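Local coordinates for protein porin (Acinetobacter baumannii AB307-0294, PDB 5DL7) that forms an outer-membrane beta-barrel of the OprD porin family and probably lets small solutes pass across the outer membrane into the periplasm, at residues A[314-325]-A[343-354]. Sequence-based numbering, arbitrary orientation.
With C8E ((hydroxyethyloxy)tri(ethyloxy)octane), chain H; C8E ((hydroxyethyloxy)tri(ethyloxy)octane), chain F; C8E ((hydroxyethyloxy)tri(ethyloxy)octane), chain I.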
loop_
_atom_site.group_PDB
_atom_site.type_symbol
_atom_site.label_atom_id
_atom_site.label_comp_id
_atom_site.label_asym_id
_atom_site.label_seq_id
_atom_site.Cartn_x
_atom_site.Cartn_y
_atom_site.Cartn_z
ATOM N N ASN A 314 13.200 7.302 5.904
ATOM C CA ASN A 314 14.566 7.070 6.401
ATOM C C ASN A 314 14.769 7.648 7.763
ATOM O O ASN A 314 14.021 8.591 8.207
ATOM C CB ASN A 314 15.511 7.696 5.407
ATOM C CG ASN A 314 15.472 6.967 4.093
ATOM O OD1 ASN A 314 15.931 5.812 4.001
ATOM N ND2 ASN A 314 14.849 7.528 3.050
ATOM N N LYS A 315 15.818 7.173 8.432
ATOM C CA LYS A 315 16.309 7.700 9.707
ATOM C C LYS A 315 16.489 9.262 9.581
ATOM O O LYS A 315 17.124 9.794 8.654
ATOM C CB LYS A 315 17.607 7.036 10.114
ATOM C CG LYS A 315 18.035 7.512 11.497
ATOM C CD LYS A 315 19.389 7.604 11.937
ATOM C CE LYS A 315 19.687 8.158 13.306
ATOM N NZ LYS A 315 20.188 9.459 13.306
ATOM N N ASP A 316 15.867 9.963 10.497
ATOM C CA ASP A 316 15.885 11.414 10.655
ATOM C C ASP A 316 15.272 12.237 9.581
ATOM O O ASP A 316 15.323 13.474 9.631
ATOM C CB ASP A 316 17.264 11.897 10.923
ATOM C CG ASP A 316 17.735 11.467 12.399
ATOM O OD1 ASP A 316 17.028 11.038 13.286
ATOM O OD2 ASP A 316 18.862 11.909 12.582
ATOM N N GLU A 317 14.597 11.579 8.628
ATOM C CA GLU A 317 14.121 12.327 7.444
ATOM C C GLU A 317 12.925 13.204 7.840
ATOM O O GLU A 317 11.962 12.686 8.413
ATOM C CB GLU A 317 13.702 11.326 6.435
ATOM C CG GLU A 317 13.259 11.896 5.105
ATOM C CD GLU A 317 13.243 10.995 3.916
ATOM O OE1 GLU A 317 13.410 9.762 4.065
ATOM O OE2 GLU A 317 13.048 11.567 2.756
ATOM N N LYS A 318 13.052 14.453 7.443
ATOM C CA LYS A 318 11.959 15.436 7.520
ATOM C C LYS A 318 11.410 15.597 6.167
ATOM O O LYS A 318 12.162 15.848 5.187
ATOM C CB LYS A 318 12.487 16.792 8.015
ATOM C CG LYS A 318 12.908 16.743 9.470
ATOM C CD LYS A 318 13.415 18.187 9.729
ATOM C CE LYS A 318 13.885 18.318 11.127
ATOM N NZ LYS A 318 15.271 17.765 11.092
ATOM N N VAL A 319 10.086 15.539 6.012
ATOM C CA VAL A 319 9.441 15.629 4.750
ATOM C C VAL A 319 8.355 16.706 4.687
ATOM O O VAL A 319 7.580 16.775 5.643
ATOM C CB VAL A 319 8.774 14.296 4.325
ATOM C CG1 VAL A 319 8.204 14.311 2.900
ATOM C CG2 VAL A 319 9.719 13.078 4.404
ATOM N N TYR A 320 8.443 17.481 3.646
ATOM C CA TYR A 320 7.490 18.615 3.384
ATOM C C TYR A 320 6.801 18.309 2.108
ATOM O O TYR A 320 7.436 18.140 1.080
ATOM C CB TYR A 320 8.255 19.957 3.297
ATOM C CG TYR A 320 9.154 20.176 4.469
ATOM C CD1 TYR A 320 10.459 19.605 4.433
ATOM C CD2 TYR A 320 8.782 20.913 5.572
ATOM C CE1 TYR A 320 11.322 19.840 5.478
ATOM C CE2 TYR A 320 9.722 21.178 6.626
ATOM C CZ TYR A 320 10.925 20.583 6.534
ATOM O OH TYR A 320 11.902 20.735 7.548
ATOM N N SER A 321 5.445 18.414 2.070
ATOM C CA SER A 321 4.750 18.169 0.792
ATOM C C SER A 321 3.527 19.092 0.610
ATOM O O SER A 321 3.013 19.697 1.547
ATOM C CB SER A 321 4.249 16.698 0.696
ATOM O OG SER A 321 3.105 16.576 1.570
ATOM N N ILE A 322 3.154 19.166 -0.595
ATOM C CA ILE A 322 1.955 19.973 -0.975
ATOM C C ILE A 322 1.246 19.190 -2.075
ATOM O O ILE A 322 1.856 18.505 -2.865
ATOM C CB ILE A 322 2.325 21.341 -1.412
ATOM C CG1 ILE A 322 1.056 22.188 -1.680
ATOM C CG2 ILE A 322 3.263 21.378 -2.629
ATOM C CD1 ILE A 322 1.349 23.662 -1.855
ATOM N N ARG A 323 -0.095 19.235 -2.113
ATOM C CA ARG A 323 -0.911 18.447 -3.000
ATOM C C ARG A 323 -2.080 19.214 -3.428
ATOM O O ARG A 323 -2.658 19.967 -2.657
ATOM C CB ARG A 323 -1.394 17.233 -2.196
ATOM C CG ARG A 323 -2.181 16.265 -2.961
ATOM C CD ARG A 323 -2.752 15.270 -1.912
ATOM N NE ARG A 323 -3.796 14.354 -2.546
ATOM C CZ ARG A 323 -3.678 12.993 -2.691
ATOM N NH1 ARG A 323 -2.614 12.308 -2.222
ATOM N NH2 ARG A 323 -4.638 12.294 -3.258
ATOM N N TYR A 324 -2.441 19.031 -4.674
ATOM C CA TYR A 324 -3.626 19.641 -5.306
ATOM C C TYR A 324 -4.403 18.597 -6.020
ATOM O O TYR A 324 -3.880 17.800 -6.726
ATOM C CB TYR A 324 -3.250 20.760 -6.304
ATOM C CG TYR A 324 -4.495 21.259 -7.003
ATOM C CD1 TYR A 324 -5.472 22.002 -6.380
ATOM C CD2 TYR A 324 -4.797 20.855 -8.283
ATOM C CE1 TYR A 324 -6.659 22.400 -7.041
ATOM C CE2 TYR A 324 -5.944 21.220 -8.915
ATOM C CZ TYR A 324 -6.877 22.012 -8.300
ATOM O OH TYR A 324 -8.027 22.301 -9.049
ATOM N N GLU A 325 -5.711 18.563 -5.799
ATOM C CA GLU A 325 -6.603 17.655 -6.517
ATOM C C GLU A 325 -7.921 18.365 -6.923
ATOM O O GLU A 325 -8.403 19.211 -6.216
ATOM C CB GLU A 325 -6.957 16.276 -5.793
ATOM C CG GLU A 325 -7.295 16.409 -4.481
ATOM C CD GLU A 325 -6.718 15.204 -3.557
ATOM O OE1 GLU A 325 -6.935 14.013 -3.956
ATOM O OE2 GLU A 325 -6.301 15.567 -2.387
ATOM N N PHE A 343 -8.003 14.535 -11.130
ATOM C CA PHE A 343 -6.606 14.957 -11.308
ATOM C C PHE A 343 -6.014 15.188 -9.946
ATOM O O PHE A 343 -6.614 15.776 -9.079
ATOM C CB PHE A 343 -6.547 16.256 -12.134
ATOM C CG PHE A 343 -5.191 16.880 -12.183
ATOM C CD1 PHE A 343 -4.222 16.353 -13.014
ATOM C CD2 PHE A 343 -4.892 17.948 -11.431
ATOM C CE1 PHE A 343 -2.923 16.918 -13.108
ATOM C CE2 PHE A 343 -3.628 18.523 -11.534
ATOM C CZ PHE A 343 -2.676 17.992 -12.368
ATOM N N MET A 344 -4.741 14.772 -9.783
ATOM C CA MET A 344 -3.929 15.093 -8.650
ATOM C C MET A 344 -2.520 15.385 -9.143
ATOM O O MET A 344 -1.974 14.776 -9.972
ATOM C CB MET A 344 -3.906 13.999 -7.520
ATOM C CG MET A 344 -3.300 14.390 -6.226
ATOM S SD MET A 344 -1.565 13.878 -6.364
ATOM C CE MET A 344 -1.575 11.920 -6.266
ATOM N N THR A 345 -1.952 16.299 -8.459
ATOM C CA THR A 345 -0.443 16.575 -8.472
ATOM C C THR A 345 0.038 16.885 -7.067
ATOM O O THR A 345 -0.624 17.453 -6.262
ATOM C CB THR A 345 -0.022 17.714 -9.464
ATOM O OG1 THR A 345 1.375 17.911 -9.584
ATOM C CG2 THR A 345 -0.666 19.086 -9.122
ATOM N N ARG A 346 1.287 16.496 -6.773
ATOM C CA ARG A 346 1.868 16.642 -5.494
ATOM C C ARG A 346 3.346 16.673 -5.542
ATOM O O ARG A 346 3.907 16.171 -6.570
ATOM C CB ARG A 346 1.406 15.505 -4.622
ATOM C CG ARG A 346 1.785 14.133 -5.071
ATOM C CD ARG A 346 1.227 13.085 -4.048
ATOM N NE ARG A 346 1.503 11.731 -4.532
ATOM C CZ ARG A 346 1.296 10.654 -3.817
ATOM N NH1 ARG A 346 0.691 10.666 -2.588
ATOM N NH2 ARG A 346 1.553 9.462 -4.408
ATOM N N TYR A 347 3.983 17.337 -4.622
ATOM C CA TYR A 347 5.426 17.434 -4.569
ATOM C C TYR A 347 5.791 17.084 -3.096
ATOM O O TYR A 347 5.187 17.629 -2.173
ATOM C CB TYR A 347 5.868 18.810 -4.879
ATOM C CG TYR A 347 7.384 19.029 -4.672
ATOM C CD1 TYR A 347 8.357 18.510 -5.582
ATOM C CD2 TYR A 347 7.886 19.767 -3.566
ATOM C CE1 TYR A 347 9.729 18.720 -5.375
ATOM C CE2 TYR A 347 9.258 19.984 -3.388
ATOM C CZ TYR A 347 10.160 19.443 -4.248
ATOM O OH TYR A 347 11.491 19.653 -4.068
ATOM N N ALA A 348 6.853 16.386 -2.933
ATOM C CA ALA A 348 7.465 16.192 -1.600
ATOM C C ALA A 348 8.988 16.366 -1.628
ATOM O O ALA A 348 9.592 15.948 -2.633
ATOM C CB ALA A 348 7.124 14.788 -1.087
ATOM N N LYS A 349 9.540 16.968 -0.602
ATOM C CA LYS A 349 10.928 16.903 -0.418
ATOM C C LYS A 349 11.291 16.379 0.961
ATOM O O LYS A 349 10.697 16.774 1.946
ATOM C CB LYS A 349 11.497 18.286 -0.569
ATOM C CG LYS A 349 11.173 19.322 0.327
ATOM C CD LYS A 349 12.180 20.519 0.164
ATOM C CE LYS A 349 12.289 21.491 1.326
ATOM N NZ LYS A 349 11.524 22.784 1.450
ATOM N N GLY A 350 12.252 15.481 0.918
ATOM C CA GLY A 350 12.825 14.913 2.152
ATOM C C GLY A 350 14.244 15.330 2.368
ATOM O O GLY A 350 15.048 15.390 1.399
ATOM N N GLU A 351 14.541 15.732 3.613
ATOM C CA GLU A 351 15.878 16.139 3.961
ATOM C C GLU A 351 16.343 15.583 5.241
ATOM O O GLU A 351 15.594 15.012 5.992
ATOM C CB GLU A 351 15.802 17.704 4.138
ATOM C CG GLU A 351 15.281 18.438 3.129
ATOM C CD GLU A 351 15.236 19.962 3.457
ATOM O OE1 GLU A 351 15.298 20.462 4.642
ATOM O OE2 GLU A 351 15.014 20.632 2.468
ATOM N N ASP A 352 17.621 15.836 5.579
ATOM C CA ASP A 352 18.227 15.363 6.831
ATOM C C ASP A 352 18.259 13.841 6.876
ATOM O O ASP A 352 18.444 13.329 8.015
ATOM C CB ASP A 352 17.607 15.977 8.102
ATOM C CG ASP A 352 17.635 17.521 8.187
ATOM O OD1 ASP A 352 18.565 18.119 7.543
ATOM O OD2 ASP A 352 16.717 18.185 8.892
ATOM N N ILE A 353 18.305 13.177 5.765
ATOM C CA ILE A 353 18.385 11.666 5.681
ATOM C C ILE A 353 19.747 11.209 6.156
ATOM O O ILE A 353 20.798 11.619 5.631
ATOM C CB ILE A 353 18.096 11.202 4.350
ATOM C CG1 ILE A 353 16.665 11.558 3.882
ATOM C CG2 ILE A 353 18.396 9.685 4.189
ATOM C CD1 ILE A 353 16.548 11.378 2.404
ATOM N N ASP A 354 19.654 10.338 7.202
ATOM C CA ASP A 354 20.855 9.741 7.784
ATOM C C ASP A 354 20.907 8.266 7.402
ATOM O O ASP A 354 20.107 7.481 7.862
ATOM C CB ASP A 354 20.864 9.926 9.317
ATOM C CG ASP A 354 22.146 9.461 10.000
ATOM O OD1 ASP A 354 22.958 8.742 9.407
ATOM O OD2 ASP A 354 22.178 9.690 11.265
HETATM C C1 C8E H . 2.698 20.115 -7.338
HETATM C C2 C8E H . 1.829 20.609 -6.264
HETATM C C3 C8E H . 1.099 21.804 -6.746
HETATM C C4 C8E H . 0.481 22.522 -5.593
HETATM C C5 C8E H . -0.597 23.503 -5.875
HETATM C C6 C8E H . -0.723 24.759 -5.034
HETATM C C7 C8E H . -2.183 25.216 -4.884
HETATM C C8 C8E H . -2.514 26.688 -4.492
HETATM O O9 C8E H . -3.969 26.770 -4.506
HETATM C C10 C8E H . -4.701 27.991 -4.324
HETATM C C11 C8E H . -6.031 27.942 -5.114
HETATM O O12 C8E H . -6.630 26.612 -5.148
HETATM C C13 C8E H . -7.929 26.495 -5.760
HETATM C C14 C8E H . -9.032 27.050 -4.853
HETATM O O15 C8E H . -10.297 26.947 -5.494
HETATM C C16 C8E H . -11.066 28.189 -5.576
HETATM C C1 C8E F . -9.464 16.493 -20.135
HETATM C C2 C8E F . -8.977 17.421 -19.022
HETATM C C3 C8E F . -7.736 16.913 -18.244
HETATM C C4 C8E F . -7.311 18.020 -17.270
HETATM C C5 C8E F . -6.124 17.755 -16.378
HETATM C C6 C8E F . -5.509 18.960 -15.756
HETATM C C7 C8E F . -6.362 19.460 -14.677
HETATM C C8 C8E F . -5.683 20.520 -13.986
HETATM O O9 C8E F . -6.893 20.617 -13.276
HETATM C C10 C8E F . -7.502 21.519 -12.372
HETATM C C11 C8E F . -8.772 21.724 -13.098
HETATM O O12 C8E F . -9.842 22.513 -12.516
HETATM C C13 C8E F . -10.126 23.855 -13.072
HETATM C C14 C8E F . -11.583 24.295 -12.872
HETATM O O15 C8E F . -11.795 25.506 -12.057
HETATM C C16 C8E F . -13.147 25.656 -11.563
HETATM C C17 C8E F . -13.292 26.781 -10.502
HETATM O O18 C8E F . -13.583 26.534 -9.101
HETATM C C19 C8E F . -14.810 25.811 -8.756
HETATM C C20 C8E F . -14.997 24.535 -9.612
HETATM O O21 C8E F . -15.615 23.338 -9.137
HETATM C C1 C8E I . -2.309 32.607 -5.894
HETATM C C2 C8E I . -2.128 31.114 -6.017
HETATM C C3 C8E I . -1.205 30.825 -7.193
HETATM C C4 C8E I . -0.749 29.374 -7.227
HETATM C C5 C8E I . -1.326 28.667 -8.440
HETATM C C6 C8E I . -1.440 27.202 -8.423
HETATM C C7 C8E I . -2.745 26.745 -8.972
HETATM C C8 C8E I . -2.882 25.233 -8.900
HETATM O O9 C8E I . -4.282 25.039 -8.598
HETATM C C10 C8E I . -5.041 25.216 -9.786
HETATM C C11 C8E I . -6.432 25.472 -9.408
HETATM O O12 C8E I . -7.383 25.831 -10.468
HETATM C C13 C8E I . -8.409 26.524 -9.616
HETATM C C14 C8E I . -9.748 27.066 -10.117
HETATM O O15 C8E I . -10.179 28.281 -9.324
HETATM O O HOH W 1 19.851 13.948 10.465
HETATM O O HOH W 2 -0.143 12.919 -0.720
#
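Strands 318-325 and 343-353 are antiparallel neighbours in the wall of the porin beta-barrel, joined by pairs of backbone hydrogen bonds from Lys-318/Glu-351 to Tyr-324/Thr-345. Detergent marks the outward face: the Tyr-324 ring carries a C8E ether oxygen over its centre and meets the Phe-343 ring at its edge (Tyr-324 CD2 to Phe-343 CE2, 4.2 Å), while C8 of a second C8E lies over one face of Phe-343, toward its rim. Farther along, Lys-349 NZ makes an off-centre cation-pi contact with the Tyr-320 ring.

On the other face, Val-319, Ser-321 and Ala-348 give way to charge at Arg-323, Glu-325 and Arg-346. Arg-323, its chain leaving CB opposite the backbone N (chi1 -177°) and extended to NE, grips Glu-325 side-on through NE and NH2; Met-344 CG lies over one guanidinium face. The Arg-346 guanidinium stands nearly perpendicular (87°). NH1 of Arg-323 and NH1 of Arg-346 are 3.7 Å apart and donate to one water; Glu-325 on one side, Glu-369 and Asp-306 on the other, probably offset the charge.

At the type II turn Asn-314 to Glu-317, Asp-354 N donates to Lys-315 O, and Lys-318 NZ reaches Asp-352 OD2 at 2.7 Å. Lys-315 NZ bridges Asp-316 and Asp-354, meeting Asp-354 OD2 from above the carboxylate plane; Asp-354 OD1 accepts from Leu-356 N.

Strand 278-288 continues the wall beyond 318-325, and strand 363-375 beyond 343-353.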